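Local coordinates for protein monosaccharide-transporting ATPase (Actinobacillus succinogenes, PDB 5DTE) that probably serves as the periplasmic sugar-binding component of an ABC transporter and holds D-allose between its two lobes, at residues 67-70 with 71-74; 234-238 with 239-243; 256-259 with 260-263. One frame throughout, in Å; residues are numbered along the deposited sequence.

Contact 1: 67-70 with 71-74. With ALL (beta-D-allopyranose), chain E.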
loop_
_atom_site.group_PDB
_atom_site.type_symbol
_atom_site.label_atom_id
_atom_site.label_comp_id
_atom_site.label_asym_id
_atom_site.label_seq_id
_atom_site.Cartn_x
_atom_site.Cartn_y
_atom_site.Cartn_z
ATOM N N GLU A 67 7.284 -10.425 6.559
ATOM C CA GLU A 67 6.152 -9.604 6.177
ATOM C C GLU A 67 4.917 -10.469 6.065
ATOM O O GLU A 67 3.828 -10.028 6.409
ATOM C CB GLU A 67 6.416 -8.873 4.862
ATOM C CG GLU A 67 5.392 -7.783 4.583
ATOM C CD GLU A 67 5.698 -6.951 3.343
ATOM O OE1 GLU A 67 4.776 -6.251 2.870
ATOM O OE2 GLU A 67 6.848 -6.996 2.843
ATOM N N ASP A 68 5.104 -11.714 5.621
ATOM C CA ASP A 68 3.990 -12.630 5.355
ATOM C C ASP A 68 3.576 -13.534 6.527
ATOM O O ASP A 68 2.638 -14.310 6.392
ATOM C CB ASP A 68 4.303 -13.508 4.133
ATOM C CG ASP A 68 5.659 -14.174 4.218
ATOM O OD1 ASP A 68 6.303 -14.084 5.276
ATOM O OD2 ASP A 68 6.078 -14.803 3.225
ATOM N N SER A 69 4.238 -13.442 7.674
ATOM C CA SER A 69 3.797 -14.271 8.789
ATOM C C SER A 69 2.591 -13.646 9.445
ATOM O O SER A 69 2.712 -12.704 10.232
ATOM C CB SER A 69 4.887 -14.490 9.829
ATOM O OG SER A 69 4.491 -15.542 10.700
ATOM N N THR A 70 1.427 -14.182 9.095
ATOM C CA THR A 70 0.160 -13.764 9.666
ATOM C C THR A 70 0.045 -14.084 11.154
ATOM O O THR A 70 -0.351 -13.235 11.933
ATOM C CB THR A 70 -1.013 -14.440 8.939
ATOM O OG1 THR A 70 -1.093 -13.958 7.588
ATOM C CG2 THR A 70 -2.325 -14.173 9.678
ATOM N N GLU A 71 0.386 -15.312 11.533
ATOM C CA GLU A 71 0.185 -15.806 12.898
ATOM C C GLU A 71 0.845 -14.925 13.921
ATOM O O GLU A 71 0.235 -14.557 14.925
ATOM C CB GLU A 71 0.725 -17.234 13.054
ATOM C CG GLU A 71 -0.170 -18.319 12.472
ATOM C CD GLU A 71 -0.148 -18.376 10.944
ATOM O OE1 GLU A 71 0.638 -17.628 10.319
ATOM O OE2 GLU A 71 -0.915 -19.185 10.368
ATOM N N GLN A 72 2.105 -14.602 13.656
ATOM C CA GLN A 72 2.922 -13.808 14.566
ATOM C C GLN A 72 2.340 -12.419 14.816
ATOM O O GLN A 72 2.455 -11.883 15.923
ATOM C CB GLN A 72 4.337 -13.688 14.010
ATOM C CG GLN A 72 5.213 -12.694 14.733
ATOM C CD GLN A 72 6.531 -12.534 14.038
ATOM O OE1 GLN A 72 7.340 -11.672 14.395
ATOM N NE2 GLN A 72 6.759 -13.365 13.020
ATOM N N LEU A 73 1.710 -11.845 13.790
ATOM C CA LEU A 73 1.105 -10.523 13.914
ATOM C C LEU A 73 -0.136 -10.552 14.799
ATOM O O LEU A 73 -0.334 -9.661 15.635
ATOM C CB LEU A 73 0.750 -9.955 12.547
ATOM C CG LEU A 73 0.356 -8.470 12.628
ATOM C CD1 LEU A 73 1.260 -7.689 13.601
ATOM C CD2 LEU A 73 0.359 -7.817 11.252
ATOM N N VAL A 74 -0.975 -11.564 14.591
ATOM C CA VAL A 74 -2.093 -11.842 15.476
ATOM C C VAL A 74 -1.547 -12.044 16.874
ATOM O O VAL A 74 -2.100 -11.552 17.849
ATOM C CB VAL A 74 -2.861 -13.099 15.061
ATOM C CG1 VAL A 74 -3.983 -13.370 16.047
ATOM C CG2 VAL A 74 -3.385 -12.979 13.635
HETATM C C1 ALL E . 0.686 -2.434 0.777
HETATM C C2 ALL E . 0.810 -0.951 1.065
HETATM C C3 ALL E . 2.036 -0.360 0.475
HETATM C C4 ALL E . 3.257 -1.183 0.742
HETATM C C5 ALL E . 3.004 -2.587 0.220
HETATM C C6 ALL E . 4.212 -3.467 0.242
HETATM O O1 ALL E . -0.319 -3.006 1.520
HETATM O O2 ALL E . -0.333 -0.294 0.475
HETATM O O3 ALL E . 1.864 -0.279 -0.975
HETATM O O4 ALL E . 4.397 -0.601 0.092
HETATM O O5 ALL E . 1.958 -3.167 1.051
HETATM O O6 ALL E . 4.507 -3.820 1.577
#
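T70 O receives two backbone N-H groups from the turn that follows it, and the two bonds differ sharply in quality. V74 N donates almost straight, with an N-H...O angle of 172° and V74 N 3.2 Å from T70 O, which is a regular i to i+4 helical bond. L73 N lies 3.1 Å from T70 O but comes in at only 126°, so it is a weak second partner on the same carbonyl. In the side chain of T70, chi1 at -67° sets OG1 beside the backbone N, opposite the carbonyl carbon, while the CG2 branch stands 4.3 Å from CG2 of V74. One residue earlier, S69 meets Q72 by van der Waals contact alone, S69 OG lying 3.8 Å from Q72 CB. On the other side of S69, Q72 NE2 stands 3.9 Å from S69 CB, so the glutamine chain runs alongside the serine. That extended chain carries Q72 OE1 to a hydrogen bond with E65 N, tying this first turn back to the chain ahead of it. E67 faces the sugar: its extended chain delivers OE1 to allose O6, which donates to E67 OE1 across 2.8 Å, and D250, R174, D116 and K34 bind the same sugar. The whole unit links the loop after strand 58-63 to helix 70-82, where T70 OG1 makes a weak hydrogen bond to N93 O and L73 is buried against N93 and F98 of the loop following strand 87-90.

Contact 2: 234-238 with 239-243; sequences AVENA and GLAGK
V235 and L240 form the tight side of this helix end, joined through both backbone and side chains. L240 N donates to V235 O at 2.7 Å with an N-H...O angle of 154°, and beside this bond V235 CB and L240 CB make an apolar contact at 3.9 Å. The chi1 of L240, -80°, sets CG opposite its own carbonyl carbon and directs the branch back over A238, whose CB lies 3.6 Å from L240 CD1. V235 is buried and also packs on L211 of helix 200-213.

The other side is sparse and faces solvent. There E236 CG merely brushes A241 CB at 3.8 Å, while the E236 carboxylate is taken up by a salt bridge with K263. The backbone is slacker here too, because G239 N reaches E236 O only through a weak bond of 3.4 Å. The helix gives way at G239, the C-prime residue, whose phi is positive (64°). Together, the L240-to-V235 and G239-to-E236 bonds around this residue are the signature of a Schellman motif, which here ends helix 225-237 and releases the chain toward strand 245-247.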
loop_
_atom_site.group_PDB
_atom_site.type_symbol
_atom_site.label_atom_id
_atom_site.label_comp_id
_atom_site.label_asym_id
_atom_site.label_seq_id
_atom_site.Cartn_x
_atom_site.Cartn_y
_atom_site.Cartn_z
ATOM N N ALA A 234 16.220 -2.345 -14.292
ATOM C CA ALA A 234 16.219 -3.266 -15.408
ATOM C C ALA A 234 16.272 -2.515 -16.741
ATOM O O ALA A 234 17.197 -2.736 -17.533
ATOM C CB ALA A 234 15.003 -4.160 -15.355
ATOM N N VAL A 235 15.312 -1.622 -17.005
ATOM C CA VAL A 235 15.298 -0.981 -18.319
ATOM C C VAL A 235 16.621 -0.211 -18.570
ATOM O O VAL A 235 17.187 -0.325 -19.652
ATOM C CB VAL A 235 14.048 -0.065 -18.533
ATOM C CG1 VAL A 235 12.786 -0.812 -18.182
ATOM C CG2 VAL A 235 14.128 1.231 -17.758
ATOM N N GLU A 236 17.160 0.493 -17.571
ATOM C CA GLU A 236 18.423 1.226 -17.752
ATOM C C GLU A 236 19.628 0.290 -17.909
ATOM O O GLU A 236 20.598 0.612 -18.612
ATOM C CB GLU A 236 18.657 2.189 -16.584
ATOM C CG GLU A 236 17.697 3.386 -16.574
ATOM C CD GLU A 236 18.074 4.455 -15.556
ATOM O OE1 GLU A 236 18.537 4.097 -14.447
ATOM O OE2 GLU A 236 17.909 5.657 -15.873
ATOM N N ASN A 237 19.565 -0.865 -17.250
ATOM C CA ASN A 237 20.543 -1.918 -17.474
ATOM C C ASN A 237 20.442 -2.353 -18.912
ATOM O O ASN A 237 21.440 -2.489 -19.611
ATOM C CB ASN A 237 20.306 -3.110 -16.549
ATOM C CG ASN A 237 21.044 -2.993 -15.211
ATOM O OD1 ASN A 237 21.589 -1.946 -14.855
ATOM N ND2 ASN A 237 21.052 -4.084 -14.466
ATOM N N ALA A 238 19.208 -2.533 -19.357
ATOM C CA ALA A 238 18.937 -3.097 -20.670
ATOM C C ALA A 238 19.115 -2.073 -21.800
ATOM O O ALA A 238 18.716 -2.315 -22.937
ATOM C CB ALA A 238 17.539 -3.669 -20.686
ATOM N N GLY A 239 19.712 -0.930 -21.477
ATOM C CA GLY A 239 19.884 0.145 -22.439
ATOM C C GLY A 239 18.573 0.732 -22.930
ATOM O O GLY A 239 18.521 1.329 -24.008
ATOM N N LEU A 240 17.526 0.594 -22.118
ATOM C CA LEU A 240 16.150 0.896 -22.536
ATOM C C LEU A 240 15.557 2.134 -21.893
ATOM O O LEU A 240 14.355 2.355 -22.001
ATOM C CB LEU A 240 15.237 -0.300 -22.235
ATOM C CG LEU A 240 15.327 -1.416 -23.278
ATOM C CD1 LEU A 240 14.749 -2.738 -22.790
ATOM C CD2 LEU A 240 14.622 -0.923 -24.520
ATOM N N ALA A 241 16.394 2.922 -21.218
ATOM C CA ALA A 241 15.965 4.162 -20.580
ATOM C C ALA A 241 15.230 5.032 -21.570
ATOM O O ALA A 241 15.651 5.148 -22.718
ATOM C CB ALA A 241 17.147 4.902 -20.025
ATOM N N GLY A 242 14.121 5.631 -21.150
ATOM C CA GLY A 242 13.393 6.530 -22.030
ATOM C C GLY A 242 12.484 5.821 -23.018
ATOM O O GLY A 242 11.575 6.438 -23.582
ATOM N N LYS A 243 12.713 4.522 -23.207
ATOM C CA LYS A 243 12.006 3.736 -24.210
ATOM C C LYS A 243 10.928 2.870 -23.569
ATOM O O LYS A 243 10.005 2.414 -24.234
ATOM C CB LYS A 243 12.997 2.880 -25.002
ATOM C CG LYS A 243 13.563 3.577 -26.249
ATOM C CD LYS A 243 15.069 3.448 -26.403
ATOM C CE LYS A 243 15.553 4.338 -27.555
ATOM N NZ LYS A 243 16.893 3.943 -28.148
#

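Contact 3: 256-259 with 260-263; sequences IEYV and KQGK
K263 lays its aliphatic chain over one face of the Y258 ring, which makes a CH-pi contact the main side-chain interaction here. K263 CD stands 3.8 Å from the centroid of the Y258 ring and 19° off its normal, displaced toward the rim, so that CD comes to 3.6 Å from CE1 of Y258. The lysine chain runs straight from CG to CE and bends only at chi4, -60°, where NZ turns aside to its partner E236. At an edge of the same ring, near its plane, sits the amide end of Q261, its plane almost perpendicular to the ring at 84°. Q261 runs extended beyond CG, and Q261 CG itself lies 3.2 Å from E257 O, with the amide beside the E257 side chain.

Beneath these groups the helix still makes regular bonds: K260 N to I256 O at 3.0 Å and Q261 N to E257 O at 2.9 Å. Regularity then fades, for G262 N makes only weak bonds, to Y258 O and V259 O, and G262 leaves the helix with positive phi. K260, its chain bent at chi3, pairs through NZ with the terminal carboxylate of Y311, while I256 also touches Y311. Helix 253-261 thus lies between the C-terminal tail and helix 225-237, where the Y258 ring rests on I229 and V232 before the chain enters strand 267-269.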
loop_
_atom_site.group_PDB
_atom_site.type_symbol
_atom_site.label_atom_id
_atom_site.label_comp_id
_atom_site.label_asym_id
_atom_site.label_seq_id
_atom_site.Cartn_x
_atom_site.Cartn_y
_atom_site.Cartn_z
ATOM N N ILE A 256 9.620 9.377 -5.851
ATOM C CA ILE A 256 9.364 10.781 -6.144
ATOM C C ILE A 256 10.550 11.433 -6.863
ATOM O O ILE A 256 10.365 12.169 -7.829
ATOM C CB ILE A 256 9.058 11.548 -4.853
ATOM C CG1 ILE A 256 7.749 11.050 -4.230
ATOM C CG2 ILE A 256 9.051 13.056 -5.098
ATOM C CD1 ILE A 256 6.578 11.120 -5.129
ATOM N N GLU A 257 11.764 11.154 -6.389
ATOM C CA GLU A 257 12.967 11.703 -6.998
ATOM C C GLU A 257 13.094 11.227 -8.454
ATOM O O GLU A 257 13.306 12.033 -9.368
ATOM C CB GLU A 257 14.196 11.302 -6.177
ATOM C CG GLU A 257 15.509 11.833 -6.703
ATOM C CD GLU A 257 16.689 11.300 -5.908
ATOM O OE1 GLU A 257 16.446 10.633 -4.874
ATOM O OE2 GLU A 257 17.852 11.538 -6.314
ATOM N N TYR A 258 12.941 9.916 -8.657
ATOM C CA TYR A 258 12.938 9.326 -9.993
ATOM C C TYR A 258 11.910 10.002 -10.901
ATOM O O TYR A 258 12.170 10.258 -12.071
ATOM C CB TYR A 258 12.652 7.828 -9.923
ATOM C CG TYR A 258 13.864 6.928 -9.753
ATOM C CD1 TYR A 258 15.106 7.443 -9.395
ATOM C CD2 TYR A 258 13.763 5.551 -9.987
ATOM C CE1 TYR A 258 16.207 6.607 -9.250
ATOM C CE2 TYR A 258 14.846 4.714 -9.838
ATOM C CZ TYR A 258 16.066 5.246 -9.472
ATOM O OH TYR A 258 17.147 4.411 -9.335
ATOM N N VAL A 259 10.737 10.287 -10.358
ATOM C CA VAL A 259 9.715 10.997 -11.111
ATOM C C VAL A 259 10.213 12.370 -11.533
ATOM O O VAL A 259 9.988 12.788 -12.668
ATOM C CB VAL A 259 8.424 11.145 -10.301
ATOM C CG1 VAL A 259 7.503 12.132 -10.960
ATOM C CG2 VAL A 259 7.758 9.782 -10.134
ATOM N N LYS A 260 10.906 13.055 -10.625
ATOM C CA LYS A 260 11.508 14.347 -10.946
ATOM C C LYS A 260 12.502 14.227 -12.091
ATOM O O LYS A 260 12.456 15.004 -13.041
ATOM C CB LYS A 260 12.213 14.945 -9.732
ATOM C CG LYS A 260 11.417 15.985 -8.988
ATOM C CD LYS A 260 12.018 16.216 -7.633
ATOM C CE LYS A 260 10.949 16.489 -6.623
ATOM N NZ LYS A 260 11.536 16.571 -5.251
ATOM N N GLN A 261 13.397 13.248 -11.998
ATOM C CA GLN A 261 14.456 13.081 -12.988
ATOM C C GLN A 261 13.934 12.557 -14.334
ATOM O O GLN A 261 14.624 12.644 -15.357
ATOM C CB GLN A 261 15.537 12.140 -12.461
ATOM C CG GLN A 261 16.010 12.419 -11.039
ATOM C CD GLN A 261 16.936 11.317 -10.521
ATOM O OE1 GLN A 261 16.954 11.009 -9.325
ATOM N NE2 GLN A 261 17.714 10.721 -11.428
ATOM N N GLY A 262 12.716 12.022 -14.333
ATOM C CA GLY A 262 12.134 11.438 -15.531
ATOM C C GLY A 262 12.324 9.929 -15.621
ATOM O O GLY A 262 11.795 9.286 -16.529
ATOM N N LYS A 263 13.081 9.358 -14.684
ATOM C CA LYS A 263 13.319 7.914 -14.652
ATOM C C LYS A 263 11.995 7.141 -14.492
ATOM O O LYS A 263 11.875 5.989 -14.933
ATOM C CB LYS A 263 14.282 7.550 -13.521
ATOM C CG LYS A 263 15.712 8.075 -13.666
ATOM C CD LYS A 263 16.682 7.345 -12.712
ATOM C CE LYS A 263 18.122 7.847 -12.823
ATOM N NZ LYS A 263 18.739 7.696 -14.184
#

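Contacts 2 and 3 are neighbours: both are helix C-terminal ends, with centres 15 Å apart, and the salt bridge from E236 OE2 to K263 NZ, 2.8 Å long, ties helix 225-237 to the loop just after helix 253-261. Contact 1 stands apart, its nearest atoms about 20 Å from contact 2 and about 19 Å from contact 3. Contacts 1 and 2 lie at the surface, whereas contact 3 is partly buried. Their chemistry differs with position along the helix: contact 1 is held by backbone bonds at a helix start, while E67 of its loop reaches the sugar; contact 2 joins helix-end backbone bonds to apolar contacts of V235, A238 and L240; contact 3 adds an aromatic face.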